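Local coordinates for phenol hydroxylase component phL (Pseudomonas stutzeri, PDB 3U52), which probably serves as the beta subunit of a multicomponent phenol hydroxylase, a largely helical partner of the alpha subunit that carries the diiron centre, at residues L123-H128 against E193-M198; M158-I163 against L221-M226; T43-R48 against T56-T61. All blocks are in the same frame, centred on the assembly; numbering follows the deposited sequence.

How the contacts relate
Contact 3 comes first along the chain, joining two parts of the irregular loop region between helices 31-36 and 81-105. The segments of contacts 1 and 2 then alternate, so helices 126-143 and 147-175, which follow each other, are tied to the consecutive helices 196-205 and 211-240. Their centres are about 14 Å apart and they meet through Met226, whose SD lies 4.2 Å from both Leu126 CD2 and Met198 CE, in one helical core that also holds xenon, about 11 Å from the Leu126 side chain and 9 Å from that of Met226. Contact 3 lies apart, in a loop that reaches neighbouring subunits, about 38 Å from contact 1 and 31 Å from contact 2, centre to centre.

Contact 1 of 3, residues L123-H128 against E193-M198; sequences LVPLRH and EMWQPM
Trp195 reaches from the residues leading into helix 196-205 to those leading into helix 126-143 and lays its indole against Pro125 and Leu126. Just before it, Met194 folds its methyl group, CE, over the indole face opposite Pro125, so the ring is held between a thioether and a proline; the same methionine packs on Pro299 and Leu300 of helix 276-302. Trp195 itself supplies the main surface. Its CG stands anti to the carbonyl carbon (chi1 -72°), which directs the indole toward the 123-128 segment. Pro125 CB comes over the six-membered ring, 4.0 Å from its centroid and 17° from the normal, a CH-pi contact; Pro125 CG is 3.9 Å from Trp195 NE1. Leu126 approaches differently, at the ring edge, where its CD2 branch is 3.7 Å from Trp195 CH2. The indole NE1 is buried, and Arg121 O accepts its hydrogen bond, which should limit rotation of the ring.

Both segments lead into helices of an all-helical subunit, consistent with the ferritin-like bundles of bacterial multicomponent monooxygenases. Leu123 to Leu126 form a type I turn, and Pro125 sits where the chain enters helix 126-143, its N needing no hydrogen to give and its fixed phi (-65°) already helical.

Gln196, next along, donates from NE2 to Trp189 O at the end of helix 180-191 and to Asp192 O in the link that follows it, while its OE1 bonds to an aromatic side chain of a neighbouring subunit. Pro197 is equally at home in a first helical turn, where a missing amide hydrogen costs nothing. One step further, Met198 packs its flexible side chain on Leu297 of helix 276-302 and, through CE, meets Met226.

Contact 2 of 3, residues M158-I163 against L221-M226; sequences MDRLGI and LIDGMM
The guanidinium of Arg160 meets Asp223 at its edge, with OD1 essentially in the guanidinium plane and OD2 near it. Met226 CE also lies at this edge, 4.0 Å from Arg160 NH2. The two flat groups are not coplanar: the carboxylate is turned by 62°, so Asp223 OD1 is met from above the carboxylate plane. The bond from Arg160 NH2 to Asp223 OD1 is 2.8 Å long and fairly straight (161°). The second link of the salt bridge, NH1 to OD2, is modelled too short for its length to be trusted.

Helices 147-175 and 211-240 run well apart here, with 10.9 Å between the CA atoms of Arg160 and Asp223. A long arginine therefore suits one side and a short, firmly placed aspartate the other. The arginine chain bends at chi2 and chi3 (-73°) as it reaches across.

The ion pair is buried and has further partners: Glu130 of helix 126-143 takes Arg160 NE in a salt bridge, and Gln218 NE2 donates to Asp223 OD1. The two acids probably balance the arginine's charge in full, with some negative charge likely left over for the surroundings to offset, and the pairing ties three helices together in the interior.

Contact 3 of 3, residues T43-R48 against T56-T61; sequences TNFHYR and TLNDPT
Phe45 and Asn58 each hold CG anti to their own carbonyl carbon (chi1 -58° and -60°), and these torsions bring the phenyl ring against the Asn58 side chain and the Leu57 carbonyl. Leu57 O sits over one ring face, offset toward the rim and 3.4 Å from Phe45 CE1; Thr43 O lies over the opposite face. Asn58 CB approaches obliquely, 3.4 Å from Phe45 CZ, and the Asn58 amide is turned 73° from the ring. Leu57 CB adds apolar contact at Phe45 CD2, 4.1 Å away, and Leu57 CD2 reaches the Tyr47 carbonyl oxygen. Nearby, Arg48 CD comes within 4.2 Å of Thr56 CG2, the two side chains crossing at a slant.

Apart from a 3-10 turn beginning at Pro60, the loop holds its shape with local bonds. Asp59 OD1 accepts from Thr61 N (2.8 Å), forming an Asx turn, and from Thr61 OG1, while OD2 uses its anti lone pair for Thr56 N. Thr56 OG1 donates to Leu57 O, so this carbonyl is gripped as well as covered by the ring. Asn58 has left-handed backbone angles, which asparagine tolerates well, and its ND2 donates to Ala41 O.

With an alanine in place of Phe45, Leu57 CB and Asn58 CB would probably lose the ring they pack on, and the Leu57 carbonyl its cover. Elsewhere the loop faces neighbouring subunits: Asn44 ND2 donates to the backbone of another chain, and Asn58 OD1 accepts from a basic side chain of that chain. A glycerol, probably from the crystallisation liquor, rests beside Phe45 and bonds to Leu57 N.

Contact 1 of 3, residues L123-H128 against E193-M198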
loop_
_atom_site.group_PDB
_atom_site.type_symbol
_atom_site.label_atom_id
_atom_site.label_comp_id
_atom_site.label_asym_id
_atom_site.label_seq_id
_atom_site.Cartn_x
_atom_site.Cartn_y
_atom_site.Cartn_z
ATOM N N LEU D 123 -17.405 -38.979 2.642
ATOM C CA LEU D 123 -16.988 -37.556 2.559
ATOM C C LEU D 123 -15.958 -37.301 1.465
ATOM O O LEU D 123 -16.175 -36.482 0.575
ATOM C CB LEU D 123 -16.446 -37.062 3.922
ATOM C CG LEU D 123 -16.081 -35.558 3.962
ATOM C CD1 LEU D 123 -17.333 -34.730 3.683
ATOM C CD2 LEU D 123 -15.483 -35.194 5.290
ATOM N N VAL D 124 -14.839 -37.999 1.506
ATOM C CA VAL D 124 -13.753 -37.674 0.593
ATOM C C VAL D 124 -14.119 -37.748 -0.910
ATOM O O VAL D 124 -13.637 -36.899 -1.672
ATOM C CB VAL D 124 -12.409 -38.400 0.982
ATOM C CG1 VAL D 124 -11.338 -38.165 -0.046
ATOM C CG2 VAL D 124 -11.945 -37.911 2.389
ATOM N N PRO D 125 -14.957 -38.741 -1.357
ATOM C CA PRO D 125 -15.207 -38.768 -2.814
ATOM C C PRO D 125 -15.968 -37.555 -3.386
ATOM O O PRO D 125 -15.958 -37.338 -4.597
ATOM C CB PRO D 125 -15.948 -40.104 -3.045
ATOM C CG PRO D 125 -15.607 -40.963 -1.804
ATOM C CD PRO D 125 -15.552 -39.899 -0.681
ATOM N N LEU D 126 -16.571 -36.745 -2.524
ATOM C CA LEU D 126 -17.075 -35.453 -2.917
ATOM C C LEU D 126 -16.042 -34.547 -3.614
ATOM O O LEU D 126 -16.450 -33.640 -4.317
ATOM C CB LEU D 126 -17.673 -34.702 -1.712
ATOM C CG LEU D 126 -18.877 -35.336 -0.990
ATOM C CD1 LEU D 126 -19.368 -34.390 0.120
ATOM C CD2 LEU D 126 -19.978 -35.560 -1.986
ATOM N N ARG D 127 -14.729 -34.769 -3.432
ATOM C CA ARG D 127 -13.767 -34.020 -4.253
ATOM C C ARG D 127 -13.981 -34.190 -5.742
ATOM O O ARG D 127 -13.605 -33.316 -6.528
ATOM C CB ARG D 127 -12.319 -34.391 -3.943
ATOM C CG ARG D 127 -11.961 -35.859 -4.042
ATOM C CD ARG D 127 -10.507 -36.081 -3.673
ATOM N NE ARG D 127 -10.181 -37.476 -3.904
ATOM C CZ ARG D 127 -9.147 -37.924 -4.615
ATOM N NH1 ARG D 127 -8.246 -37.087 -5.118
ATOM N NH2 ARG D 127 -8.987 -39.235 -4.754
ATOM N N HIS D 128 -14.533 -35.345 -6.146
ATOM C CA HIS D 128 -14.764 -35.606 -7.579
ATOM C C HIS D 128 -15.960 -34.802 -8.104
ATOM O O HIS D 128 -16.024 -34.336 -9.260
ATOM C CB HIS D 128 -14.948 -37.116 -7.787
ATOM C CG HIS D 128 -13.811 -37.947 -7.272
ATOM N ND1 HIS D 128 -12.530 -37.873 -7.782
ATOM C CD2 HIS D 128 -13.767 -38.875 -6.288
ATOM C CE1 HIS D 128 -11.759 -38.742 -7.152
ATOM N NE2 HIS D 128 -12.492 -39.359 -6.242
ATOM N N GLU D 193 -21.307 -49.084 -5.557
ATOM C CA GLU D 193 -22.628 -48.802 -6.115
ATOM C C GLU D 193 -23.272 -47.538 -5.524
ATOM O O GLU D 193 -24.033 -46.876 -6.198
ATOM C CB GLU D 193 -23.552 -50.039 -5.975
ATOM C CG GLU D 193 -23.748 -50.478 -4.499
ATOM C CD GLU D 193 -24.681 -51.695 -4.350
ATOM O OE1 GLU D 193 -25.852 -51.496 -3.919
ATOM O OE2 GLU D 193 -24.237 -52.830 -4.681
ATOM N N MET D 194 -22.949 -47.220 -4.277
ATOM C CA MET D 194 -23.442 -46.041 -3.566
ATOM C C MET D 194 -23.132 -44.757 -4.344
ATOM O O MET D 194 -23.966 -43.836 -4.352
ATOM C CB MET D 194 -22.735 -45.951 -2.215
ATOM C CG MET D 194 -23.464 -45.152 -1.114
ATOM S SD MET D 194 -22.237 -44.491 0.071
ATOM C CE MET D 194 -21.927 -42.962 -0.782
ATOM N N TRP D 195 -21.945 -44.681 -4.982
ATOM C CA TRP D 195 -21.532 -43.463 -5.714
ATOM C C TRP D 195 -21.976 -43.415 -7.157
ATOM O O TRP D 195 -21.803 -42.368 -7.820
ATOM C CB TRP D 195 -20.004 -43.224 -5.633
ATOM C CG TRP D 195 -19.658 -42.799 -4.288
ATOM C CD1 TRP D 195 -19.176 -43.577 -3.282
ATOM C CD2 TRP D 195 -19.858 -41.487 -3.735
ATOM N NE1 TRP D 195 -19.026 -42.811 -2.121
ATOM C CE2 TRP D 195 -19.457 -41.535 -2.377
ATOM C CE3 TRP D 195 -20.330 -40.274 -4.261
ATOM C CZ2 TRP D 195 -19.528 -40.415 -1.528
ATOM C CZ3 TRP D 195 -20.394 -39.160 -3.429
ATOM C CH2 TRP D 195 -19.979 -39.238 -2.076
ATOM N N GLN D 196 -22.486 -44.535 -7.692
ATOM C CA GLN D 196 -22.705 -44.565 -9.149
ATOM C C GLN D 196 -23.771 -43.597 -9.656
ATOM O O GLN D 196 -23.575 -42.979 -10.691
ATOM C CB GLN D 196 -22.834 -45.992 -9.728
ATOM C CG GLN D 196 -21.582 -46.825 -9.478
ATOM C CD GLN D 196 -20.266 -46.014 -9.608
ATOM O OE1 GLN D 196 -19.909 -45.542 -10.687
ATOM N NE2 GLN D 196 -19.539 -45.887 -8.497
ATOM N N PRO D 197 -24.895 -43.439 -8.939
ATOM C CA PRO D 197 -25.854 -42.434 -9.400
ATOM C C PRO D 197 -25.235 -41.015 -9.422
ATOM O O PRO D 197 -25.519 -40.216 -10.331
ATOM C CB PRO D 197 -26.959 -42.511 -8.363
ATOM C CG PRO D 197 -26.908 -43.986 -7.895
ATOM C CD PRO D 197 -25.416 -44.211 -7.803
ATOM N N MET D 198 -24.389 -40.718 -8.447
ATOM C CA MET D 198 -23.768 -39.365 -8.431
ATOM C C MET D 198 -22.784 -39.228 -9.569
ATOM O O MET D 198 -22.788 -38.243 -10.289
ATOM C CB MET D 198 -23.129 -39.064 -7.101
ATOM C CG MET D 198 -22.374 -37.711 -7.087
ATOM S SD MET D 198 -23.492 -36.273 -7.107
ATOM C CE MET D 198 -23.869 -36.129 -5.367
#

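Contact 2 of 3, residues M158-I163 against L221-M226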
loop_
_atom_site.group_PDB
_atom_site.type_symbol
_atom_site.label_atom_id
_atom_site.label_comp_id
_atom_site.label_asym_id
_atom_site.label_seq_id
_atom_site.Cartn_x
_atom_site.Cartn_y
_atom_site.Cartn_z
ATOM N N MET D 158 -13.066 -21.665 -9.169
ATOM C CA MET D 158 -11.826 -21.711 -8.409
ATOM C C MET D 158 -12.061 -22.093 -6.929
ATOM O O MET D 158 -11.298 -22.870 -6.382
ATOM C CB MET D 158 -11.020 -20.404 -8.580
ATOM C CG MET D 158 -10.499 -20.153 -10.048
ATOM S SD MET D 158 -10.023 -21.668 -10.982
ATOM C CE MET D 158 -11.447 -21.925 -12.124
ATOM N N ASP D 159 -13.140 -21.611 -6.325
ATOM C CA ASP D 159 -13.562 -22.046 -4.973
ATOM C C ASP D 159 -13.792 -23.563 -4.938
ATOM O O ASP D 159 -13.413 -24.214 -3.989
ATOM C CB ASP D 159 -14.889 -21.398 -4.624
ATOM C CG ASP D 159 -14.789 -19.882 -4.428
ATOM O OD1 ASP D 159 -13.670 -19.374 -4.215
ATOM O OD2 ASP D 159 -15.843 -19.202 -4.503
ATOM N N ARG D 160 -14.413 -24.117 -5.988
ATOM C CA ARG D 160 -14.713 -25.575 -6.022
ATOM C C ARG D 160 -13.435 -26.383 -6.047
ATOM O O ARG D 160 -13.362 -27.419 -5.396
ATOM C CB ARG D 160 -15.637 -26.000 -7.205
ATOM C CG ARG D 160 -16.879 -25.184 -7.423
ATOM C CD ARG D 160 -17.718 -24.992 -6.137
ATOM N NE ARG D 160 -18.421 -26.201 -5.717
ATOM C CZ ARG D 160 -19.665 -26.526 -6.068
ATOM N NH1 ARG D 160 -20.398 -25.713 -6.834
ATOM N NH2 ARG D 160 -20.179 -27.673 -5.635
ATOM N N LEU D 161 -12.440 -25.927 -6.792
ATOM C CA LEU D 161 -11.134 -26.566 -6.797
ATOM C C LEU D 161 -10.473 -26.482 -5.407
ATOM O O LEU D 161 -9.954 -27.471 -4.938
ATOM C CB LEU D 161 -10.231 -25.899 -7.813
ATOM C CG LEU D 161 -8.795 -26.390 -7.805
ATOM C CD1 LEU D 161 -8.792 -27.896 -8.245
ATOM C CD2 LEU D 161 -7.876 -25.499 -8.675
ATOM N N GLY D 162 -10.503 -25.303 -4.781
ATOM C CA GLY D 162 -10.069 -25.120 -3.376
ATOM C C GLY D 162 -10.786 -26.054 -2.412
ATOM O O GLY D 162 -10.155 -26.699 -1.604
ATOM N N ILE D 163 -12.108 -26.156 -2.513
ATOM C CA ILE D 163 -12.854 -27.098 -1.657
ATOM C C ILE D 163 -12.436 -28.577 -1.874
ATOM O O ILE D 163 -12.237 -29.336 -0.924
ATOM C CB ILE D 163 -14.369 -26.904 -1.810
ATOM C CG1 ILE D 163 -14.771 -25.579 -1.159
ATOM C CG2 ILE D 163 -15.146 -28.057 -1.150
ATOM C CD1 ILE D 163 -16.054 -25.079 -1.654
ATOM N N LEU D 221 -29.436 -26.505 -8.218
ATOM C CA LEU D 221 -30.056 -27.815 -7.915
ATOM C C LEU D 221 -29.128 -28.824 -7.209
ATOM O O LEU D 221 -29.470 -29.319 -6.140
ATOM C CB LEU D 221 -30.707 -28.434 -9.153
ATOM C CG LEU D 221 -31.776 -27.615 -9.912
ATOM C CD1 LEU D 221 -32.219 -28.428 -11.150
ATOM C CD2 LEU D 221 -32.978 -27.118 -9.061
ATOM N N ILE D 222 -27.955 -29.112 -7.751
ATOM C CA ILE D 222 -27.064 -30.063 -7.078
ATOM C C ILE D 222 -26.525 -29.481 -5.739
ATOM O O ILE D 222 -26.705 -30.063 -4.674
ATOM C CB ILE D 222 -25.918 -30.500 -8.007
ATOM C CG1 ILE D 222 -26.475 -31.397 -9.153
ATOM C CG2 ILE D 222 -24.889 -31.288 -7.233
ATOM C CD1 ILE D 222 -25.556 -31.486 -10.342
ATOM N N ASP D 223 -25.916 -28.302 -5.809
ATOM C CA ASP D 223 -25.325 -27.660 -4.630
ATOM C C ASP D 223 -26.373 -27.338 -3.571
ATOM O O ASP D 223 -26.091 -27.451 -2.388
ATOM C CB ASP D 223 -24.575 -26.376 -5.032
ATOM C CG ASP D 223 -23.311 -26.660 -5.878
ATOM O OD1 ASP D 223 -22.959 -27.844 -6.157
ATOM O OD2 ASP D 223 -22.656 -25.674 -6.309
ATOM N N GLY D 224 -27.569 -26.935 -3.991
ATOM C CA GLY D 224 -28.593 -26.510 -3.064
ATOM C C GLY D 224 -29.255 -27.627 -2.276
ATOM O O GLY D 224 -30.039 -27.369 -1.346
ATOM N N MET D 225 -28.964 -28.867 -2.648
ATOM C CA MET D 225 -29.404 -30.025 -1.884
ATOM C C MET D 225 -28.193 -30.667 -1.257
ATOM O O MET D 225 -28.237 -31.035 -0.078
ATOM C CB MET D 225 -30.105 -31.042 -2.809
ATOM C CG MET D 225 -31.635 -30.923 -2.838
ATOM S SD MET D 225 -32.374 -32.273 -3.800
ATOM C CE MET D 225 -32.117 -31.664 -5.471
ATOM N N MET D 226 -27.100 -30.783 -2.028
ATOM C CA MET D 226 -25.877 -31.440 -1.535
ATOM C C MET D 226 -25.216 -30.792 -0.310
ATOM O O MET D 226 -24.851 -31.484 0.650
ATOM C CB MET D 226 -24.834 -31.550 -2.643
ATOM C CG MET D 226 -23.542 -32.193 -2.181
ATOM S SD MET D 226 -22.485 -32.549 -3.575
ATOM C CE MET D 226 -21.983 -30.855 -3.983
#

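Contact 3 of 3, residues T43-R48 against T56-T61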
loop_
_atom_site.group_PDB
_atom_site.type_symbol
_atom_site.label_atom_id
_atom_site.label_comp_id
_atom_site.label_asym_id
_atom_site.label_seq_id
_atom_site.Cartn_x
_atom_site.Cartn_y
_atom_site.Cartn_z
ATOM N N THR D 43 -19.067 -6.941 -30.316
ATOM C CA THR D 43 -19.496 -6.967 -31.717
ATOM C C THR D 43 -18.331 -6.921 -32.710
ATOM O O THR D 43 -17.153 -6.784 -32.290
ATOM C CB THR D 43 -20.514 -5.840 -31.996
ATOM O OG1 THR D 43 -21.059 -6.029 -33.316
ATOM C CG2 THR D 43 -19.867 -4.421 -31.885
ATOM N N ASN D 44 -18.649 -7.014 -34.007
ATOM C CA ASN D 44 -17.664 -6.945 -35.068
ATOM C C ASN D 44 -16.585 -8.004 -34.951
ATOM O O ASN D 44 -15.407 -7.716 -35.249
ATOM C CB ASN D 44 -17.018 -5.542 -35.128
ATOM C CG ASN D 44 -18.006 -4.476 -35.514
ATOM O OD1 ASN D 44 -19.089 -4.780 -36.046
ATOM N ND2 ASN D 44 -17.681 -3.233 -35.220
ATOM N N PHE D 45 -16.944 -9.225 -34.538
ATOM C CA PHE D 45 -15.949 -10.313 -34.469
ATOM C C PHE D 45 -15.437 -10.724 -35.846
ATOM O O PHE D 45 -16.179 -10.700 -36.831
ATOM C CB PHE D 45 -16.507 -11.498 -33.730
ATOM C CG PHE D 45 -16.941 -11.146 -32.329
ATOM C CD1 PHE D 45 -18.282 -11.001 -32.037
ATOM C CD2 PHE D 45 -15.979 -10.867 -31.343
ATOM C CE1 PHE D 45 -18.687 -10.641 -30.779
ATOM C CE2 PHE D 45 -16.377 -10.504 -30.065
ATOM C CZ PHE D 45 -17.727 -10.375 -29.800
ATOM N N HIS D 46 -14.159 -11.017 -35.939
ATOM C CA HIS D 46 -13.572 -11.114 -37.267
ATOM C C HIS D 46 -13.700 -12.456 -37.942
ATOM O O HIS D 46 -13.591 -12.510 -39.166
ATOM C CB HIS D 46 -12.098 -10.733 -37.171
ATOM C CG HIS D 46 -11.922 -9.269 -37.000
ATOM N ND1 HIS D 46 -12.048 -8.645 -35.772
ATOM C CD2 HIS D 46 -11.746 -8.285 -37.909
ATOM C CE1 HIS D 46 -11.886 -7.340 -35.923
ATOM N NE2 HIS D 46 -11.716 -7.094 -37.210
ATOM N N TYR D 47 -13.825 -13.511 -37.150
ATOM C CA TYR D 47 -13.838 -14.895 -37.627
ATOM C C TYR D 47 -14.766 -15.787 -36.807
ATOM O O TYR D 47 -14.800 -15.705 -35.555
ATOM C CB TYR D 47 -12.462 -15.563 -37.608
ATOM C CG TYR D 47 -11.298 -14.654 -37.892
ATOM C CD1 TYR D 47 -10.549 -14.118 -36.841
ATOM C CD2 TYR D 47 -10.972 -14.285 -39.207
ATOM C CE1 TYR D 47 -9.519 -13.295 -37.075
ATOM C CE2 TYR D 47 -9.969 -13.429 -39.451
ATOM C CZ TYR D 47 -9.223 -12.941 -38.361
ATOM O OH TYR D 47 -8.176 -12.090 -38.570
ATOM N N ARG D 48 -15.454 -16.700 -37.507
ATOM C CA ARG D 48 -16.335 -17.662 -36.838
ATOM C C ARG D 48 -15.502 -18.731 -36.159
ATOM O O ARG D 48 -14.529 -19.169 -36.696
ATOM C CB ARG D 48 -17.285 -18.316 -37.849
ATOM C CG ARG D 48 -18.343 -17.350 -38.403
ATOM C CD ARG D 48 -19.503 -17.155 -37.460
ATOM N NE ARG D 48 -20.323 -18.350 -37.418
ATOM C CZ ARG D 48 -21.419 -18.506 -38.139
ATOM N NH1 ARG D 48 -22.114 -19.640 -38.065
ATOM N NH2 ARG D 48 -21.811 -17.524 -38.944
ATOM N N THR D 56 -21.357 -17.180 -32.785
ATOM C CA THR D 56 -20.152 -16.388 -32.936
ATOM C C THR D 56 -19.321 -16.475 -31.628
ATOM O O THR D 56 -19.702 -17.123 -30.692
ATOM C CB THR D 56 -20.442 -14.906 -33.256
ATOM O OG1 THR D 56 -21.115 -14.295 -32.133
ATOM C CG2 THR D 56 -21.322 -14.787 -34.518
ATOM N N LEU D 57 -18.166 -15.832 -31.610
ATOM C CA LEU D 57 -17.449 -15.613 -30.369
ATOM C C LEU D 57 -18.384 -14.693 -29.542
ATOM O O LEU D 57 -19.160 -13.925 -30.124
ATOM C CB LEU D 57 -16.154 -14.891 -30.719
ATOM C CG LEU D 57 -14.766 -15.537 -30.802
ATOM C CD1 LEU D 57 -14.708 -17.063 -30.795
ATOM C CD2 LEU D 57 -13.880 -14.849 -31.859
ATOM N N ASN D 58 -18.356 -14.773 -28.208
ATOM C CA ASN D 58 -19.181 -13.834 -27.363
ATOM C C ASN D 58 -20.668 -13.710 -27.818
ATOM O O ASN D 58 -21.160 -12.609 -28.181
ATOM C CB ASN D 58 -18.524 -12.430 -27.271
ATOM C CG ASN D 58 -17.085 -12.438 -26.630
ATOM O OD1 ASN D 58 -16.485 -13.500 -26.399
ATOM N ND2 ASN D 58 -16.542 -11.231 -26.343
ATOM N N ASP D 59 -21.380 -14.836 -27.810
ATOM C CA ASP D 59 -22.725 -14.909 -28.409
ATOM C C ASP D 59 -23.729 -15.204 -27.322
ATOM O O ASP D 59 -23.665 -16.260 -26.718
ATOM C CB ASP D 59 -22.760 -16.009 -29.473
ATOM C CG ASP D 59 -24.054 -15.998 -30.313
ATOM O OD1 ASP D 59 -25.141 -15.610 -29.802
ATOM O OD2 ASP D 59 -23.995 -16.409 -31.508
ATOM N N PRO D 60 -24.671 -14.272 -27.063
ATOM C CA PRO D 60 -25.670 -14.533 -25.967
ATOM C C PRO D 60 -26.672 -15.661 -26.246
ATOM O O PRO D 60 -27.348 -16.131 -25.322
ATOM C CB PRO D 60 -26.379 -13.181 -25.795
ATOM C CG PRO D 60 -26.210 -12.489 -27.121
ATOM C CD PRO D 60 -24.835 -12.924 -27.652
ATOM N N THR D 61 -26.733 -16.099 -27.497
ATOM C CA THR D 61 -27.570 -17.214 -27.895
ATOM C C THR D 61 -27.014 -18.584 -27.543
ATOM O O THR D 61 -27.669 -19.579 -27.841
ATOM C CB THR D 61 -28.052 -17.117 -29.417
ATOM O OG1 THR D 61 -26.945 -17.268 -30.332
ATOM C CG2 THR D 61 -28.704 -15.748 -29.682
#